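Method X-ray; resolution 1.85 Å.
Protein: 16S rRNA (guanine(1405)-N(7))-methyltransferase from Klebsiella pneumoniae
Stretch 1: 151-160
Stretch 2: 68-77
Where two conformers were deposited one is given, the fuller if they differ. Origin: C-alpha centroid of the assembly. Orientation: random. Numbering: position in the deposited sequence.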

ATOM      1  N   ASN A 151     -17.651   4.520 -16.373  1.00 54.56           N
ATOM      2  CA  ASN A 151     -18.663   4.518 -17.432  1.00 54.07           C
ATOM      3  C   ASN A 151     -19.920   5.272 -17.012  1.00 62.06           C
ATOM      4  O   ASN A 151     -20.512   6.013 -17.814  1.00 65.09           O
ATOM      5  CB  ASN A 151     -19.020   3.074 -17.819  1.00 54.00           C
ATOM      6  CG  ASN A 151     -17.964   2.441 -18.679  1.00 47.12           C
ATOM      7  OD1 ASN A 151     -17.403   3.122 -19.523  1.00 47.38           O
ATOM      8  ND2 ASN A 151     -17.673   1.144 -18.470  1.00 42.83           N
ATOM      9  N   GLU A 152     -20.371   5.066 -15.777  1.00 62.57           N
ATOM     10  CA  GLU A 152     -21.567   5.756 -15.298  1.00 68.96           C
ATOM     11  C   GLU A 152     -21.359   7.265 -15.258  1.00 64.84           C
ATOM     12  O   GLU A 152     -22.220   8.039 -15.694  1.00 65.56           O
ATOM     13  CB  GLU A 152     -21.929   5.240 -13.910  1.00 79.65           C
ATOM     14  CG  GLU A 152     -22.398   3.803 -13.914  1.00 89.07           C
ATOM     15  CD  GLU A 152     -22.901   3.354 -12.555  1.00 96.95           C
ATOM     16  OE1 GLU A 152     -23.588   4.171 -11.878  1.00102.21           O
ATOM     17  OE2 GLU A 152     -22.618   2.188 -12.177  1.00 96.51           O
ATOM     18  N   THR A 153     -20.226   7.704 -14.713  1.00 63.66           N
ATOM     19  CA  THR A 153     -19.979   9.136 -14.613  1.00 64.28           C
ATOM     20  C   THR A 153     -19.875   9.755 -15.998  1.00 67.07           C
ATOM     21  O   THR A 153     -20.434  10.825 -16.261  1.00 70.29           O
ATOM     22  CB  THR A 153     -18.699   9.379 -13.805  1.00 65.09           C
ATOM     23  OG1 THR A 153     -18.845   8.769 -12.515  1.00 69.27           O
ATOM     24  CG2 THR A 153     -18.393  10.889 -13.665  1.00 61.96           C
ATOM     25  N   ALA A 154     -19.160   9.082 -16.904  1.00 65.42           N
ATOM     26  CA  ALA A 154     -18.961   9.614 -18.250  1.00 64.00           C
ATOM     27  C   ALA A 154     -20.280   9.761 -19.003  1.00 65.35           C
ATOM     28  O   ALA A 154     -20.526  10.798 -19.624  1.00 69.24           O
ATOM     29  CB  ALA A 154     -17.993   8.724 -19.025  1.00 61.57           C
ATOM     30  N   ARG A 155     -21.138   8.728 -18.985  1.00 64.17           N
ATOM     31  CA  ARG A 155     -22.414   8.845 -19.681  0.50 68.66           C
ATOM     32  C   ARG A 155     -23.284   9.953 -19.090  1.00 74.30           C
ATOM     33  O   ARG A 155     -23.994  10.642 -19.834  1.00 73.39           O
ATOM     34  CB  ARG A 155     -23.162   7.507 -19.664  0.50 68.43           C
ATOM     35  CG  ARG A 155     -22.489   6.380 -20.443  0.50 65.27           C
ATOM     36  CD  ARG A 155     -23.476   5.230 -20.586  0.50 66.94           C
ATOM     37  NE  ARG A 155     -22.818   3.933 -20.741  0.50 64.43           N
ATOM     38  CZ  ARG A 155     -22.413   3.177 -19.718  0.50 62.44           C
ATOM     39  NH1 ARG A 155     -22.520   3.611 -18.468  0.50 64.92           N
ATOM     40  NH2 ARG A 155     -21.845   2.013 -19.943  0.50 59.09           N
ATOM     41  N   ALA A 156     -23.233  10.148 -17.766  1.00 79.22           N
ATOM     42  CA  ALA A 156     -24.005  11.216 -17.131  1.00 87.38           C
ATOM     43  C   ALA A 156     -23.471  12.605 -17.458  1.00 86.22           C
ATOM     44  O   ALA A 156     -24.238  13.574 -17.424  1.00 94.37           O
ATOM     45  CB  ALA A 156     -24.020  11.031 -15.612  1.00 86.83           C
ATOM     46  N   ARG A 157     -22.179  12.734 -17.747  1.00 73.31           N
ATOM     47  CA  ARG A 157     -21.587  14.033 -18.037  1.00 75.74           C
ATOM     48  C   ARG A 157     -21.516  14.312 -19.532  1.00 77.52           C
ATOM     49  O   ARG A 157     -21.122  15.419 -19.924  1.00 82.51           O
ATOM     50  CB  ARG A 157     -20.181  14.131 -17.420  1.00 76.80           C
ATOM     51  CG  ARG A 157     -20.124  14.047 -15.895  1.00 78.76           C
ATOM     52  CD  ARG A 157     -20.680  15.277 -15.242  1.00 83.79           C
ATOM     53  NE  ARG A 157     -19.882  16.469 -15.519  1.00 86.10           N
ATOM     54  CZ  ARG A 157     -20.333  17.703 -15.301  1.00 90.46           C
ATOM     55  NH1 ARG A 157     -21.567  17.875 -14.827  1.00 95.61           N
ATOM     56  NH2 ARG A 157     -19.579  18.757 -15.584  1.00 88.98           N
ATOM     57  N   GLY A 158     -21.886  13.340 -20.373  1.00 75.24           N
ATOM     58  CA  GLY A 158     -21.797  13.509 -21.813  1.00 76.32           C
ATOM     59  C   GLY A 158     -20.410  13.364 -22.394  1.00 75.33           C
ATOM     60  O   GLY A 158     -20.157  13.862 -23.496  1.00 71.78           O
ATOM     61  N   TRP A 159     -19.497  12.696 -21.682  1.00 73.56           N
ATOM     62  CA  TRP A 159     -18.140  12.457 -22.165  1.00 68.57           C
ATOM     63  C   TRP A 159     -18.109  11.285 -23.144  1.00 66.01           C
ATOM     64  O   TRP A 159     -18.956  10.384 -23.106  1.00 63.77           O
ATOM     65  CB  TRP A 159     -17.192  12.161 -21.000  1.00 60.90           C
ATOM     66  CG  TRP A 159     -17.134  13.252 -19.963  1.00 69.06           C
ATOM     67  CD1 TRP A 159     -17.567  14.562 -20.105  1.00 71.68           C
ATOM     68  CD2 TRP A 159     -16.615  13.146 -18.633  1.00 68.32           C
ATOM     69  NE1 TRP A 159     -17.336  15.259 -18.945  1.00 73.09           N
ATOM     70  CE2 TRP A 159     -16.754  14.420 -18.026  1.00 72.04           C
ATOM     71  CE3 TRP A 159     -16.048  12.102 -17.893  1.00 67.34           C
ATOM     72  CZ2 TRP A 159     -16.333  14.674 -16.711  1.00 74.23           C
ATOM     73  CZ3 TRP A 159     -15.622  12.358 -16.595  1.00 70.00           C
ATOM     74  CH2 TRP A 159     -15.775  13.633 -16.015  1.00 69.43           C
ATOM     75  N   HIS A 160     -17.121  11.307 -24.041  1.00 58.06           N
ATOM     76  CA  HIS A 160     -16.883  10.132 -24.864  1.00 57.42           C
ATOM     77  C   HIS A 160     -16.099   9.084 -24.109  1.00 52.70           C
ATOM     78  O   HIS A 160     -16.088   7.924 -24.532  1.00 49.72           O
ATOM     79  CB  HIS A 160     -16.159  10.520 -26.145  1.00 62.25           C
ATOM     80  CG  HIS A 160     -16.981  11.423 -27.024  1.00 72.66           C
ATOM     81  ND1 HIS A 160     -16.423  12.346 -27.887  1.00 78.92           N
ATOM     82  CD2 HIS A 160     -18.322  11.536 -27.165  1.00 79.08           C
ATOM     83  CE1 HIS A 160     -17.391  12.993 -28.518  1.00 83.09           C
ATOM     84  NE2 HIS A 160     -18.552  12.514 -28.103  1.00 81.71           N
TER
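Stretch 2 (68-77) ARALLARWNE

Stretch 2 enters as a helix already under way at Ala68 and runs alongside helix 151-157 in nearly the same direction, the two axes 10° from parallel and 10.6 Å apart at their closest. The register sets Leu72 beside Thr153 (CA to CA 7.0 Å) and Asn76 beside Arg157 (CA to CA 6.8 Å), so one turn of each helix advances the contact by one step; 432 Å² is buried in all. Within stretch 2, Leu72 N is satisfied by Ala68 O at 3.0 Å and Asn76 N by Leu72 O at 3.3 Å, as in a helix; the bonds of Arg74 N and Trp75 N are weak.

At the N-terminal end, Arg69 leaves its backbone sideways, but its extended chain brings NH2 to 2.6 Å from Glu152 OE2. This is a salt bridge; the hydrogen bond within it is weak, its angle at the hydrogen being 115°, with Glu152 OE1 lying over a face of the guanidinium. One turn on, Leu72 CD1 packs at 3.5 Å against Thr153 OG1, a hydroxyl whose hydrogen bond is made to a residue just outside the stretches.

Trp75 points toward stretch 1 and has the largest covered area. The Arg157 guanidinium lies over its face, with CZ 4.2 Å from the centroid of the Trp75 six-membered ring, a cation-pi contact. At the ring edge are Thr153 CG2, 4.1 Å from Trp75 CZ3, and Trp159 CZ2, 3.7 Å from Trp75 CH2.

Asn76 uses both ends of its amide. Its OD1 accepts from Arg157 NH1 at 3.2 Å with a good angle of 160°, near the guanidinium plane, so the same cation that lies over the face of Trp75 is also bound at its edge by Asn76 OD1. Asn76 ND2 donates to Ala156 O at 3.2 Å, but weakly, at 121°. Ala73 and Glu77 point away from stretch 1.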

ATOM      1  N   ALA A  68     -18.256   6.491  -3.116  1.00 86.28           N
ATOM      2  CA  ALA A  68     -17.881   7.220  -4.322  1.00 83.81           C
ATOM      3  C   ALA A  68     -19.050   7.318  -5.288  1.00 84.76           C
ATOM      4  O   ALA A  68     -19.238   8.350  -5.942  1.00 86.40           O
ATOM      5  CB  ALA A  68     -16.682   6.548  -4.997  1.00 73.37           C
ATOM      6  N   ARG A  69     -19.852   6.253  -5.387  1.00 96.12           N
ATOM      7  CA  ARG A  69     -21.016   6.260  -6.271  1.00 99.33           C
ATOM      8  C   ARG A  69     -21.958   7.402  -5.921  1.00 98.30           C
ATOM      9  O   ARG A  69     -22.370   8.171  -6.795  1.00 97.92           O
ATOM     10  CB  ARG A  69     -21.745   4.916  -6.185  1.00104.95           C
ATOM     11  CG  ARG A  69     -22.304   4.401  -7.508  1.00105.81           C
ATOM     12  CD  ARG A  69     -22.805   2.980  -7.360  1.00107.95           C
ATOM     13  NE  ARG A  69     -23.122   2.365  -8.644  1.00108.47           N
ATOM     14  CZ  ARG A  69     -24.276   2.530  -9.289  1.00112.18           C
ATOM     15  NH1 ARG A  69     -25.226   3.308  -8.779  1.00116.20           N
ATOM     16  NH2 ARG A  69     -24.488   1.917 -10.448  1.00110.76           N
ATOM     17  N   ALA A  70     -22.281   7.545  -4.633  1.00 98.80           N
ATOM     18  CA  ALA A  70     -23.255   8.544  -4.202  1.00 98.18           C
ATOM     19  C   ALA A  70     -22.703   9.959  -4.304  1.00 99.08           C
ATOM     20  O   ALA A  70     -23.459  10.902  -4.568  1.00 94.29           O
ATOM     21  CB  ALA A  70     -23.698   8.247  -2.772  1.00 98.08           C
ATOM     22  N   LEU A  71     -21.392  10.128  -4.100  1.00 97.77           N
ATOM     23  CA  LEU A  71     -20.773  11.445  -4.233  1.00 98.54           C
ATOM     24  C   LEU A  71     -20.790  11.929  -5.681  1.00 94.60           C
ATOM     25  O   LEU A  71     -21.136  13.086  -5.954  1.00 99.45           O
ATOM     26  CB  LEU A  71     -19.342  11.400  -3.702  1.00 98.64           C
ATOM     27  CG  LEU A  71     -19.223  11.394  -2.186  1.00102.04           C
ATOM     28  CD1 LEU A  71     -17.763  11.273  -1.793  1.00100.06           C
ATOM     29  CD2 LEU A  71     -19.864  12.657  -1.628  1.00106.59           C
ATOM     30  N   LEU A  72     -20.403  11.061  -6.622  1.00 87.71           N
ATOM     31  CA  LEU A  72     -20.375  11.458  -8.027  1.00 82.87           C
ATOM     32  C   LEU A  72     -21.770  11.791  -8.544  1.00 84.30           C
ATOM     33  O   LEU A  72     -21.911  12.575  -9.493  1.00 81.48           O
ATOM     34  CB  LEU A  72     -19.738  10.354  -8.872  1.00 75.63           C
ATOM     35  CG  LEU A  72     -18.228  10.174  -8.648  1.00 73.23           C
ATOM     36  CD1 LEU A  72     -17.767   8.832  -9.150  1.00 69.77           C
ATOM     37  CD2 LEU A  72     -17.440  11.298  -9.325  1.00 71.65           C
ATOM     38  N   ALA A  73     -22.806  11.201  -7.942  1.00 88.71           N
ATOM     39  CA  ALA A  73     -24.175  11.551  -8.309  1.00 96.15           C
ATOM     40  C   ALA A  73     -24.498  12.984  -7.906  1.00101.61           C
ATOM     41  O   ALA A  73     -25.214  13.698  -8.623  1.00103.01           O
ATOM     42  CB  ALA A  73     -25.154  10.573  -7.657  1.00 99.29           C
ATOM     43  N   ARG A  74     -23.981  13.420  -6.759  1.00105.51           N
ATOM     44  CA  ARG A  74     -24.181  14.794  -6.330  1.00108.45           C
ATOM     45  C   ARG A  74     -23.355  15.775  -7.147  1.00109.61           C
ATOM     46  O   ARG A  74     -23.681  16.966  -7.173  1.00112.86           O
ATOM     47  CB  ARG A  74     -23.838  14.917  -4.853  1.00109.77           C
ATOM     48  CG  ARG A  74     -24.407  13.798  -4.023  1.00112.28           C
ATOM     49  CD  ARG A  74     -23.854  13.850  -2.631  1.00117.46           C
ATOM     50  NE  ARG A  74     -24.695  14.675  -1.778  1.00128.49           N
ATOM     51  CZ  ARG A  74     -25.135  14.295  -0.586  1.00135.78           C
ATOM     52  NH1 ARG A  74     -24.801  13.100  -0.116  1.00136.92           N
ATOM     53  NH2 ARG A  74     -25.903  15.102   0.140  1.00140.23           N
ATOM     54  N   TRP A  75     -22.297  15.305  -7.810  1.00103.74           N
ATOM     55  CA  TRP A  75     -21.485  16.199  -8.627  1.00105.89           C
ATOM     56  C   TRP A  75     -22.170  16.515  -9.951  1.00107.74           C
ATOM     57  O   TRP A  75     -22.092  17.650 -10.439  1.00110.64           O
ATOM     58  CB  TRP A  75     -20.096  15.597  -8.864  1.00101.12           C
ATOM     59  CG  TRP A  75     -19.238  16.461  -9.725  1.00 99.30           C
ATOM     60  CD1 TRP A  75     -18.874  17.750  -9.480  1.00101.12           C
ATOM     61  CD2 TRP A  75     -18.640  16.105 -10.976  1.00 96.65           C
ATOM     62  NE1 TRP A  75     -18.085  18.219 -10.499  1.00 99.83           N
ATOM     63  CE2 TRP A  75     -17.923  17.228 -11.430  1.00 96.47           C
ATOM     64  CE3 TRP A  75     -18.636  14.941 -11.755  1.00 92.96           C
ATOM     65  CZ2 TRP A  75     -17.214  17.227 -12.631  1.00 93.01           C
ATOM     66  CZ3 TRP A  75     -17.934  14.943 -12.947  1.00 88.55           C
ATOM     67  CH2 TRP A  75     -17.234  16.078 -13.374  1.00 89.42           C
ATOM     68  N   ASN A  76     -22.854  15.536 -10.551  1.00107.76           N
ATOM     69  CA  ASN A  76     -23.577  15.846 -11.778  1.00110.22           C
ATOM     70  C   ASN A  76     -24.753  16.784 -11.526  1.00117.87           C
ATOM     71  O   ASN A  76     -25.293  17.347 -12.482  1.00118.85           O
ATOM     72  CB  ASN A  76     -24.055  14.571 -12.477  1.00107.93           C
ATOM     73  CG  ASN A  76     -24.478  14.829 -13.922  1.00108.37           C
ATOM     74  OD1 ASN A  76     -23.981  15.758 -14.561  1.00108.29           O
ATOM     75  ND2 ASN A  76     -25.411  14.024 -14.434  1.00108.89           N
ATOM     76  N   GLU A  77     -25.154  16.979 -10.265  1.00126.97           N
ATOM     77  CA  GLU A  77     -26.098  18.050  -9.956  1.00137.92           C
ATOM     78  C   GLU A  77     -25.495  19.412 -10.266  1.00140.42           C
ATOM     79  O   GLU A  77     -26.215  20.357 -10.610  1.00142.82           O
ATOM     80  CB  GLU A  77     -26.519  17.996  -8.486  1.00145.11           C
ATOM     81  CG  GLU A  77     -26.694  16.611  -7.878  1.00147.64           C
ATOM     82  CD  GLU A  77     -27.718  15.719  -8.566  1.00149.92           C
ATOM     83  OE1 GLU A  77     -28.246  16.072  -9.641  1.00150.85           O
ATOM     84  OE2 GLU A  77     -27.995  14.635  -8.012  1.00150.72           O
TER